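Local coordinates for protein putative sporulation-specific glycosylase YdhD (Bacillus subtilis subsp. subtilis str. 168, PDB 3CZ8) that probably hydrolyses glycosidic bonds of a cell-wall or chitin-like polysaccharide during sporulation, this chain being its family 18 glycosyl hydrolase domain without the LysM repeats, at residues Phe81-Val86 with Phe119-Ala124. The protein carries 1 engineered substitution. Numbering follows the deposited sequence. Where two conformers were deposited one is given.
Sequences FSTEIV and FEQVSA
Phe81 turns one face of its ring to the side chain of Glu120, the predicted proton donor of this family 18 barrel. Glu120 CB makes a CH-pi contact, 3.8 Å from the Phe81 ring centroid. Beyond CG the glutamate chain runs extended (chi2 180°), which puts CD over the same face, offset toward the rim, while the carboxylate plane lies 22° from the ring plane. Glu120 OE2 comes within 3.3 Å of Phe81 CZ and hydrogen-bonds a glycerol, probably from the crystallisation liquor, which may mark the pocket. A flat apolar ring suits this place as a wall: its face packs on CB and borders the carboxylate on one side. Gln121, whose extended chain reaches Phe81 and Thr83, crosses Thr83 at about a right angle. Val86 CG2 lies 3.7 Å from Phe119 CD2 and also touches Val122, the beta-branched valine presenting one methyl to both apolar neighbours. Ser82 caps helix 83-90, its OG accepting from Ile85 N at 3.1 Å. An alanine in place of Phe81 would probably leave the glutamate carboxylate without its stacking surface and freer to turn. The polar end of Glu120, close to Asp118, thus meets an apolar ring face that probably restricts how the carboxylate can turn.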
ATOM      1  N   PHE A  81       1.067 -16.333 -11.055  1.00 35.55           N
ATOM      2  CA  PHE A  81       0.526 -16.373 -12.405  1.00 44.94           C
ATOM      3  C   PHE A  81       0.769 -17.740 -13.023  1.00 43.33           C
ATOM      4  O   PHE A  81       1.892 -18.246 -13.021  1.00 47.76           O
ATOM      5  CB  PHE A  81       1.128 -15.258 -13.271  1.00 43.86           C
ATOM      6  CG  PHE A  81       0.646 -13.886 -12.907  1.00 42.54           C
ATOM      7  CD1 PHE A  81      -0.543 -13.392 -13.432  1.00 23.69           C
ATOM      8  CD2 PHE A  81       1.378 -13.085 -12.033  1.00 40.70           C
ATOM      9  CE1 PHE A  81      -1.001 -12.117 -13.097  1.00 37.72           C
ATOM     10  CE2 PHE A  81       0.929 -11.808 -11.691  1.00 46.87           C
ATOM     11  CZ  PHE A  81      -0.267 -11.327 -12.219  1.00 36.34           C
ATOM     12  N   SER A  82      -0.306 -18.340 -13.524  1.00 50.50           N
ATOM     13  CA  SER A  82      -0.249 -19.681 -14.076  1.00 47.80           C
ATOM     14  C   SER A  82      -0.064 -19.652 -15.584  1.00 47.29           C
ATOM     15  O   SER A  82      -0.979 -19.279 -16.327  1.00 53.48           O
ATOM     16  CB  SER A  82      -1.502 -20.472 -13.707  1.00 44.33           C
ATOM     17  OG  SER A  82      -1.472 -21.744 -14.329  1.00 49.89           O
ATOM     18  N   THR A  83       1.134 -20.050 -16.008  1.00 49.95           N
ATOM     19  CA  THR A  83       1.528 -20.187 -17.414  0.50 54.58           C
ATOM     20  C   THR A  83       0.658 -21.224 -18.138  1.00 60.37           C
ATOM     21  O   THR A  83       0.423 -21.136 -19.346  1.00 66.10           O
ATOM     22  CB  THR A  83       3.018 -20.624 -17.490  0.50 54.92           C
ATOM     23  OG1 THR A  83       3.807 -19.806 -16.616  0.50 58.78           O
ATOM     24  CG2 THR A  83       3.575 -20.531 -18.907  0.50 60.83           C
ATOM     25  N   GLU A  84       0.198 -22.220 -17.380  1.00 63.71           N
ATOM     26  CA  GLU A  84      -0.574 -23.342 -17.920  1.00 64.52           C
ATOM     27  C   GLU A  84      -2.077 -23.080 -18.053  1.00 59.71           C
ATOM     28  O   GLU A  84      -2.677 -23.477 -19.050  1.00 60.83           O
ATOM     29  CB  GLU A  84      -0.333 -24.615 -17.098  1.00 66.27           C
ATOM     30  CG  GLU A  84       1.028 -25.280 -17.340  1.00 80.43           C
ATOM     31  CD  GLU A  84       2.159 -24.703 -16.489  1.00 89.92           C
ATOM     32  OE1 GLU A  84       3.328 -25.055 -16.752  1.00 88.26           O
ATOM     33  OE2 GLU A  84       1.889 -23.906 -15.558  1.00 74.70           O
ATOM     34  N   ILE A  85      -2.678 -22.435 -17.050  1.00 58.36           N
ATOM     35  CA  ILE A  85      -4.120 -22.140 -17.053  1.00 55.95           C
ATOM     36  C   ILE A  85      -4.540 -21.275 -18.251  1.00 62.19           C
ATOM     37  O   ILE A  85      -5.533 -21.579 -18.921  1.00 59.51           O
ATOM     38  CB  ILE A  85      -4.600 -21.521 -15.703  1.00 57.51           C
ATOM     39  CG1 ILE A  85      -4.680 -22.611 -14.627  1.00 55.69           C
ATOM     40  CG2 ILE A  85      -5.955 -20.822 -15.849  1.00 52.95           C
ATOM     41  CD1 ILE A  85      -5.411 -22.207 -13.361  1.00 64.57           C
ATOM     42  N   VAL A  86      -3.760 -20.228 -18.527  1.00 52.04           N
ATOM     43  CA  VAL A  86      -3.992 -19.365 -19.690  1.00 48.70           C
ATOM     44  C   VAL A  86      -3.753 -20.111 -21.019  1.00 50.81           C
ATOM     45  O   VAL A  86      -4.474 -19.881 -21.991  1.00 43.64           O
ATOM     46  CB  VAL A  86      -3.205 -18.004 -19.592  1.00 39.87           C
ATOM     47  CG1 VAL A  86      -1.696 -18.204 -19.676  1.00 42.47           C
ATOM     48  CG2 VAL A  86      -3.682 -17.005 -20.644  1.00 38.40           C
ATOM     49  N   PHE A 119      -3.014 -10.781 -18.126  1.00 33.81           N
ATOM     50  CA  PHE A 119      -2.517 -12.136 -18.284  1.00 36.30           C
ATOM     51  C   PHE A 119      -1.002 -12.075 -18.339  1.00 34.16           C
ATOM     52  O   PHE A 119      -0.423 -11.460 -19.236  1.00 35.53           O
ATOM     53  CB  PHE A 119      -3.077 -12.841 -19.536  1.00 25.43           C
ATOM     54  CG  PHE A 119      -4.557 -13.153 -19.472  1.00 25.56           C
ATOM     55  CD1 PHE A 119      -5.289 -12.989 -18.296  1.00 23.25           C
ATOM     56  CD2 PHE A 119      -5.214 -13.643 -20.601  1.00 28.44           C
ATOM     57  CE1 PHE A 119      -6.649 -13.282 -18.247  1.00 33.07           C
ATOM     58  CE2 PHE A 119      -6.577 -13.952 -20.562  1.00 24.88           C
ATOM     59  CZ  PHE A 119      -7.294 -13.771 -19.382  1.00 25.63           C
ATOM     60  N   GLU A 120      -0.368 -12.710 -17.365  1.00 37.38           N
ATOM     61  CA  GLU A 120       1.081 -12.743 -17.314  1.00 35.44           C
ATOM     62  C   GLU A 120       1.601 -14.149 -17.536  1.00 40.53           C
ATOM     63  O   GLU A 120       0.863 -15.133 -17.357  1.00 36.40           O
ATOM     64  CB  GLU A 120       1.596 -12.151 -16.008  1.00 34.16           C
ATOM     65  CG  GLU A 120       1.386 -10.649 -15.928  1.00 40.14           C
ATOM     66  CD  GLU A 120       1.886 -10.053 -14.633  1.00 50.27           C
ATOM     67  OE1 GLU A 120       2.931 -10.510 -14.115  1.00 73.80           O
ATOM     68  OE2 GLU A 120       1.226  -9.124 -14.132  1.00 52.02           O
ATOM     69  N   GLN A 121       2.869 -14.218 -17.943  1.00 36.02           N
ATOM     70  CA  GLN A 121       3.543 -15.459 -18.342  1.00 50.18           C
ATOM     71  C   GLN A 121       2.792 -16.170 -19.473  1.00 50.96           C
ATOM     72  O   GLN A 121       2.628 -17.393 -19.451  1.00 54.11           O
ATOM     73  CB  GLN A 121       3.783 -16.392 -17.141  1.00 37.39           C
ATOM     74  CG  GLN A 121       4.714 -15.822 -16.059  1.00 50.02           C
ATOM     75  CD  GLN A 121       4.616 -16.587 -14.742  1.00 63.47           C
ATOM     76  OE1 GLN A 121       4.584 -17.821 -14.721  1.00 79.31           O
ATOM     77  NE2 GLN A 121       4.568 -15.854 -13.634  1.00 59.75           N
ATOM     78  N   VAL A 122       2.311 -15.387 -20.439  1.00 41.06           N
ATOM     79  CA  VAL A 122       1.713 -15.940 -21.648  1.00 38.42           C
ATOM     80  C   VAL A 122       2.864 -16.541 -22.443  1.00 41.07           C
ATOM     81  O   VAL A 122       3.832 -15.840 -22.751  1.00 40.22           O
ATOM     82  CB  VAL A 122       0.939 -14.862 -22.478  1.00 46.50           C
ATOM     83  CG1 VAL A 122       0.623 -15.358 -23.898  1.00 25.17           C
ATOM     84  CG2 VAL A 122      -0.361 -14.468 -21.769  1.00 23.51           C
ATOM     85  N   SER A 123       2.775 -17.840 -22.729  1.00 39.07           N
ATOM     86  CA  SER A 123       3.821 -18.531 -23.487  1.00 46.54           C
ATOM     87  C   SER A 123       3.946 -17.981 -24.917  1.00 44.97           C
ATOM     88  O   SER A 123       2.977 -17.479 -25.491  1.00 49.33           O
ATOM     89  CB  SER A 123       3.608 -20.050 -23.472  1.00 30.99           C
ATOM     90  OG  SER A 123       2.472 -20.426 -24.225  1.00 59.77           O
ATOM     91  N   ALA A 124       5.157 -18.057 -25.460  1.00 42.04           N
ATOM     92  CA  ALA A 124       5.490 -17.500 -26.771  1.00 40.53           C
ATOM     93  C   ALA A 124       4.785 -18.184 -27.940  1.00 40.07           C
ATOM     94  O   ALA A 124       4.620 -17.585 -29.007  1.00 37.62           O
ATOM     95  CB  ALA A 124       6.988 -17.552 -26.980  1.00 40.36           C
TER